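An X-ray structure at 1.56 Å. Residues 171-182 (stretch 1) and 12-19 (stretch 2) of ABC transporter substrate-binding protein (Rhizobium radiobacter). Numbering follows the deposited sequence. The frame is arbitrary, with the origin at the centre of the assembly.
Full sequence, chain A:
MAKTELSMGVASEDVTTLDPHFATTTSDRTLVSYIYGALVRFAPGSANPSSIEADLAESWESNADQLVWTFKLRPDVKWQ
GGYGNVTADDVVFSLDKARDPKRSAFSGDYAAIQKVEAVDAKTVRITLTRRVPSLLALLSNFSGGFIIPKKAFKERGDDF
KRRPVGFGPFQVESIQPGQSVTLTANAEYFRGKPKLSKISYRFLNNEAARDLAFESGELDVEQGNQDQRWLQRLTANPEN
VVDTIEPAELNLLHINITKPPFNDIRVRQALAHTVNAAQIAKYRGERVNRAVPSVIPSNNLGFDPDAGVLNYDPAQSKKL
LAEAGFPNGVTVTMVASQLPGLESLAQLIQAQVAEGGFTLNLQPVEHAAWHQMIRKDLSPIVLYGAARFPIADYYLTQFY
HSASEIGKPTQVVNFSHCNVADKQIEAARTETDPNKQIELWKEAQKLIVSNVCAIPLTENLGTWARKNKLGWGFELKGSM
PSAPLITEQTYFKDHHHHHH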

ATOM      1  N   GLN A 171      -6.171  19.987   5.500  1.00 18.23           N
ATOM      2  CA  GLN A 171      -5.780  20.518   4.191  1.00 19.17           C
ATOM      3  C   GLN A 171      -4.324  20.855   4.204  1.00 22.49           C
ATOM      4  O   GLN A 171      -3.779  21.208   5.244  1.00 22.12           O
ATOM      5  CB  GLN A 171      -6.588  21.784   3.845  1.00 20.69           C
ATOM      6  CG  GLN A 171      -6.438  22.909   4.885  1.00 20.56           C
ATOM      7  CD  GLN A 171      -7.730  23.640   5.119  1.00 41.50           C
ATOM      8  OE1 GLN A 171      -8.699  23.496   4.371  1.00 40.57           O
ATOM      9  NE2 GLN A 171      -7.782  24.423   6.183  1.00 31.86           N
ATOM     10  N   VAL A 172      -3.692  20.815   3.031  1.00 19.26           N
ATOM     11  CA  VAL A 172      -2.288  21.166   2.939  1.00 19.95           C
ATOM     12  C   VAL A 172      -2.187  22.676   2.893  1.00 24.57           C
ATOM     13  O   VAL A 172      -2.681  23.292   1.943  1.00 24.35           O
ATOM     14  CB  VAL A 172      -1.595  20.489   1.736  1.00 24.13           C
ATOM     15  CG1 VAL A 172      -0.179  21.033   1.522  1.00 25.00           C
ATOM     16  CG2 VAL A 172      -1.572  18.976   1.911  1.00 23.87           C
ATOM     17  N   GLU A 173      -1.588  23.271   3.932  1.00 20.69           N
ATOM     18  CA  GLU A 173      -1.378  24.719   3.959  1.00 21.16           C
ATOM     19  C   GLU A 173      -0.112  25.067   3.158  1.00 28.59           C
ATOM     20  O   GLU A 173      -0.113  26.031   2.381  1.00 29.41           O
ATOM     21  CB  GLU A 173      -1.265  25.210   5.401  1.00 23.40           C
ATOM     22  CG  GLU A 173      -1.143  26.723   5.508  1.00 30.31           C
ATOM     23  CD  GLU A 173      -1.038  27.213   6.936  1.00 51.18           C
ATOM     24  OE1 GLU A 173       0.051  27.072   7.540  1.00 45.67           O
ATOM     25  OE2 GLU A 173      -2.049  27.740   7.453  1.00 45.96           O
ATOM     26  N   SER A 174       0.972  24.295   3.369  1.00 24.56           N
ATOM     27  CA  SER A 174       2.251  24.495   2.688  1.00 24.51           C
ATOM     28  C   SER A 174       3.121  23.244   2.740  1.00 27.16           C
ATOM     29  O   SER A 174       2.959  22.393   3.633  1.00 26.22           O
ATOM     30  CB  SER A 174       3.004  25.659   3.328  1.00 27.97           C
ATOM     31  OG  SER A 174       3.294  25.423   4.697  1.00 32.30           O
ATOM     32  N   ILE A 175       4.076  23.151   1.785  1.00 22.88           N
ATOM     33  CA  ILE A 175       5.066  22.085   1.756  1.00 23.27           C
ATOM     34  C   ILE A 175       6.419  22.777   1.833  1.00 29.05           C
ATOM     35  O   ILE A 175       6.651  23.748   1.106  1.00 29.27           O
ATOM     36  CB  ILE A 175       4.937  21.175   0.506  1.00 25.82           C
ATOM     37  CG1 ILE A 175       3.546  20.473   0.461  1.00 26.18           C
ATOM     38  CG2 ILE A 175       6.088  20.138   0.447  1.00 26.39           C
ATOM     39  CD1 ILE A 175       3.183  19.820  -0.907  1.00 31.10           C
ATOM     40  N   GLN A 176       7.289  22.312   2.743  1.00 26.05           N
ATOM     41  CA  GLN A 176       8.660  22.808   2.898  1.00 25.36           C
ATOM     42  C   GLN A 176       9.451  21.621   2.296  1.00 29.00           C
ATOM     43  O   GLN A 176       9.613  20.600   2.983  1.00 27.20           O
ATOM     44  CB  GLN A 176       8.986  23.036   4.400  1.00 25.94           C
ATOM     45  CG  GLN A 176       8.230  24.199   5.078  1.00 30.57           C
ATOM     46  CD  GLN A 176       6.712  24.077   5.191  1.00 41.72           C
ATOM     47  OE1 GLN A 176       5.968  24.944   4.718  1.00 32.21           O
ATOM     48  NE2 GLN A 176       6.201  23.014   5.823  1.00 24.81           N
ATOM     49  N   PRO A 177       9.812  21.667   0.976  1.00 27.62           N
ATOM     50  CA  PRO A 177      10.406  20.484   0.318  1.00 27.01           C
ATOM     51  C   PRO A 177      11.548  19.803   1.070  1.00 29.61           C
ATOM     52  O   PRO A 177      12.472  20.464   1.533  1.00 28.11           O
ATOM     53  CB  PRO A 177      10.854  21.022  -1.049  1.00 29.32           C
ATOM     54  CG  PRO A 177       9.927  22.140  -1.325  1.00 34.22           C
ATOM     55  CD  PRO A 177       9.660  22.786   0.014  1.00 30.36           C
ATOM     56  N   GLY A 178      11.409  18.494   1.245  1.00 25.38           N
ATOM     57  CA  GLY A 178      12.387  17.683   1.960  1.00 25.14           C
ATOM     58  C   GLY A 178      12.449  17.906   3.461  1.00 28.09           C
ATOM     59  O   GLY A 178      13.283  17.299   4.132  1.00 28.26           O
ATOM     60  N   GLN A 179      11.565  18.750   4.019  1.00 22.99           N
ATOM     61  CA  GLN A 179      11.576  19.025   5.465  1.00 22.39           C
ATOM     62  C   GLN A 179      10.253  18.642   6.124  1.00 24.22           C
ATOM     63  O   GLN A 179      10.254  17.909   7.123  1.00 22.74           O
ATOM     64  CB  GLN A 179      11.887  20.507   5.758  1.00 24.66           C
ATOM     65  CG  GLN A 179      13.256  20.962   5.252  1.00 37.11           C
ATOM     66  CD  GLN A 179      13.644  22.317   5.796  1.00 65.72           C
ATOM     67  OE1 GLN A 179      14.012  22.451   6.968  1.00 66.34           O
ATOM     68  NE2 GLN A 179      13.592  23.354   4.965  1.00 52.86           N
ATOM     69  N   SER A 180       9.132  19.160   5.588  1.00 20.24           N
ATOM     70  CA  SER A 180       7.816  18.903   6.169  1.00 19.68           C
ATOM     71  C   SER A 180       6.637  19.318   5.317  1.00 24.80           C
ATOM     72  O   SER A 180       6.782  20.088   4.372  1.00 24.65           O
ATOM     73  CB  SER A 180       7.689  19.611   7.521  1.00 22.38           C
ATOM     74  OG  SER A 180       7.751  21.030   7.426  1.00 29.53           O
ATOM     75  N   VAL A 181       5.453  18.827   5.697  1.00 19.54           N
ATOM     76  CA  VAL A 181       4.177  19.259   5.160  1.00 19.02           C
ATOM     77  C   VAL A 181       3.429  19.848   6.345  1.00 22.97           C
ATOM     78  O   VAL A 181       3.375  19.220   7.414  1.00 22.16           O
ATOM     79  CB  VAL A 181       3.349  18.127   4.509  1.00 21.39           C
ATOM     80  CG1 VAL A 181       2.043  18.667   3.948  1.00 21.24           C
ATOM     81  CG2 VAL A 181       4.146  17.429   3.425  1.00 21.12           C
ATOM     82  N   THR A 182       2.855  21.049   6.164  1.00 20.84           N
ATOM     83  CA  THR A 182       2.048  21.667   7.195  1.00 19.61           C
ATOM     84  C   THR A 182       0.620  21.499   6.781  1.00 21.53           C
ATOM     85  O   THR A 182       0.208  22.001   5.720  1.00 21.37           O
ATOM     86  CB  THR A 182       2.379  23.171   7.386  1.00 24.42           C
ATOM     87  OG1 THR A 182       3.770  23.298   7.677  1.00 25.23           O
ATOM     88  CG2 THR A 182       1.557  23.814   8.536  1.00 21.90           C
TER
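Stretch 2 (12-19) SEDVTTLD

A β-hairpin offers a neighbouring segment two kinds of surface: side chains on the faces of its strands, and backbone groups at its turn. The pairing of residues 171-182 with residues 12-19 of this substrate-binding protein illustrates how an irregular segment, with extended residues interrupted by bends at Glu 13, Thr 16 and Leu 18, can use both, although at least 154 residues separate any two that touch.

The hairpin is built first by its own backbone. Gln 176 N donates to Ser 180 O at 2.8 Å and Ser 180 N returns the bond to Gln 176 O at 3.0 Å, closing a short turn over Pro 177, Gly 178 and Gln 179. Further along, Thr 182 N reaches Ser 174 O at 2.9 Å and Glu 173 N reaches Thr 182 O at 2.8 Å. The side chains of Gln 176 and Ser 180 point away from stretch 2 and are tied to each other, Gln 176 NE2 donating to Ser 180 OG at 3.0 Å. Val 172, Ile 175 and Val 181 point toward stretch 2, giving it an apolar surface.

Stretch 2 runs from the turn back along the strands. Near the turn, Gly 178 CA and Asp 14 CA are 4.6 Å apart; farther along, Val 172 CA and Leu 18 CA stand 9.7 Å apart. The backbones therefore diverge, and side chains fill the widening gap. No helix or strand forms in residues 12-19, and the contacts fall at intervals: Val 15 and Leu 18 point toward the hairpin, whereas Thr 16 and Thr 17 between them do not reach it.

The bumps and hollows follow from this spacing. Val 15, in the t rotamer, rests its CG2 over the shallow notch formed by two hairpin side chains, 3.4 Å from Val 181 CG2 and 4.2 Å from Ile 175 CG2. The first distance is short for two methyl carbons and marks the tightest apolar fit of the pair. Leu 18 makes the next bump. Its CD1 lies 4.0 Å from Val 172 CG2 and 4.4 Å from Ile 175 CD1, a looser fit where the backbones are farther apart. Ile 175 is thus shared: Val 15 CG2 lies 4.2 Å from its CG2 and 4.3 Å from its CD1, and the same CD1 also reaches Leu 18 CD1.

At the turn, packing gives way to polar contact. The CA-to-CB bond of Asp 14 points sideways, but the end of the side chain comes nearer, so that OD1 accepts a hydrogen bond from Gly 178 N at 3.0 Å with an angle of 164°. The same OD1 takes a weak bond from Val 15 N at 2.9 Å, linking the turn to the start of the apolar fit. Beside it, Gly 178 CA approaches Glu 13 O at 3.2 Å in a CA-H...O contact. Gly 178 has a positive phi of 71°, which by itself favours glycine. Together these contacts bury 289 Å², both sides summed.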

ATOM      1  N   SER A  12      10.376   9.039   5.383  1.00 21.04           N
ATOM      2  CA  SER A  12      10.241   9.541   4.016  1.00 19.46           C
ATOM      3  C   SER A  12      11.139  10.743   3.877  1.00 22.34           C
ATOM      4  O   SER A  12      11.408  11.434   4.864  1.00 22.25           O
ATOM      5  CB  SER A  12       8.800   9.959   3.734  1.00 20.40           C
ATOM      6  OG  SER A  12       8.688  10.486   2.422  1.00 25.91           O
ATOM      7  N   GLU A  13      11.585  11.008   2.650  1.00 20.37           N
ATOM      8  CA  GLU A  13      12.446  12.144   2.350  1.00 21.12           C
ATOM      9  C   GLU A  13      11.671  13.337   1.821  1.00 24.09           C
ATOM     10  O   GLU A  13      12.144  14.466   1.990  1.00 24.50           O
ATOM     11  CB  GLU A  13      13.590  11.744   1.393  1.00 21.99           C
ATOM     12  CG  GLU A  13      14.480  10.649   1.985  1.00 29.22           C
ATOM     13  CD  GLU A  13      15.800  10.368   1.283  1.00 53.01           C
ATOM     14  OE1 GLU A  13      16.464  11.348   0.872  1.00 45.76           O
ATOM     15  OE2 GLU A  13      16.168   9.174   1.135  1.00 37.84           O
ATOM     16  N   ASP A  14      10.471  13.116   1.210  1.00 20.89           N
ATOM     17  CA  ASP A  14       9.686  14.223   0.645  1.00 20.75           C
ATOM     18  C   ASP A  14       8.337  13.722   0.142  1.00 23.55           C
ATOM     19  O   ASP A  14       8.073  12.519   0.156  1.00 23.15           O
ATOM     20  CB  ASP A  14      10.450  14.841  -0.569  1.00 22.64           C
ATOM     21  CG  ASP A  14      10.110  16.273  -1.000  1.00 35.52           C
ATOM     22  OD1 ASP A  14       9.298  16.948  -0.301  1.00 32.93           O
ATOM     23  OD2 ASP A  14      10.649  16.723  -2.039  1.00 46.54           O
ATOM     24  N   VAL A  15       7.497  14.662  -0.299  1.00 21.55           N
ATOM     25  CA  VAL A  15       6.215  14.415  -0.958  1.00 21.86           C
ATOM     26  C   VAL A  15       6.563  14.096  -2.412  1.00 24.09           C
ATOM     27  O   VAL A  15       7.373  14.821  -2.997  1.00 25.31           O
ATOM     28  CB  VAL A  15       5.350  15.725  -0.967  1.00 26.96           C
ATOM     29  CG1 VAL A  15       4.164  15.628  -1.940  1.00 27.11           C
ATOM     30  CG2 VAL A  15       4.875  16.090   0.419  1.00 27.30           C
ATOM     31  N   THR A  16       5.903  13.098  -3.026  1.00 20.30           N
ATOM     32  CA  THR A  16       6.058  12.866  -4.459  1.00 19.46           C
ATOM     33  C   THR A  16       4.757  13.282  -5.125  1.00 23.28           C
ATOM     34  O   THR A  16       4.778  14.144  -5.995  1.00 24.10           O
ATOM     35  CB  THR A  16       6.472  11.432  -4.781  1.00 27.83           C
ATOM     36  OG1 THR A  16       7.693  11.186  -4.079  1.00 29.30           O
ATOM     37  CG2 THR A  16       6.687  11.215  -6.284  1.00 24.41           C
ATOM     38  N   THR A  17       3.623  12.685  -4.711  1.00 17.58           N
ATOM     39  CA  THR A  17       2.351  13.083  -5.302  1.00 16.56           C
ATOM     40  C   THR A  17       1.232  12.997  -4.305  1.00 20.31           C
ATOM     41  O   THR A  17       1.116  11.986  -3.593  1.00 20.90           O
ATOM     42  CB  THR A  17       2.010  12.309  -6.583  1.00 23.24           C
ATOM     43  OG1 THR A  17       0.674  12.647  -6.987  1.00 22.31           O
ATOM     44  CG2 THR A  17       2.120  10.798  -6.414  1.00 23.88           C
ATOM     45  N   LEU A  18       0.407  14.048  -4.273  1.00 17.10           N
ATOM     46  CA  LEU A  18      -0.776  14.055  -3.424  1.00 16.67           C
ATOM     47  C   LEU A  18      -2.042  13.955  -4.279  1.00 21.34           C
ATOM     48  O   LEU A  18      -3.148  14.181  -3.783  1.00 20.31           O
ATOM     49  CB  LEU A  18      -0.783  15.226  -2.408  1.00 17.41           C
ATOM     50  CG  LEU A  18       0.415  15.230  -1.426  1.00 21.24           C
ATOM     51  CD1 LEU A  18       0.381  16.446  -0.512  1.00 21.13           C
ATOM     52  CD2 LEU A  18       0.479  13.941  -0.622  1.00 22.18           C
ATOM     53  N   ASP A  19      -1.884  13.488  -5.564  1.00 18.59           N
ATOM     54  CA  ASP A  19      -3.041  13.142  -6.384  1.00 17.15           C
ATOM     55  C   ASP A  19      -3.346  11.715  -5.909  1.00 18.60           C
ATOM     56  O   ASP A  19      -2.480  10.834  -6.001  1.00 18.35           O
ATOM     57  CB  ASP A  19      -2.711  13.159  -7.889  1.00 18.15           C
ATOM     58  CG  ASP A  19      -3.809  12.618  -8.803  1.00 21.61           C
ATOM     59  OD1 ASP A  19      -4.705  11.899  -8.307  1.00 21.64           O
ATOM     60  OD2 ASP A  19      -3.750  12.879 -10.019  1.00 20.89           O
TER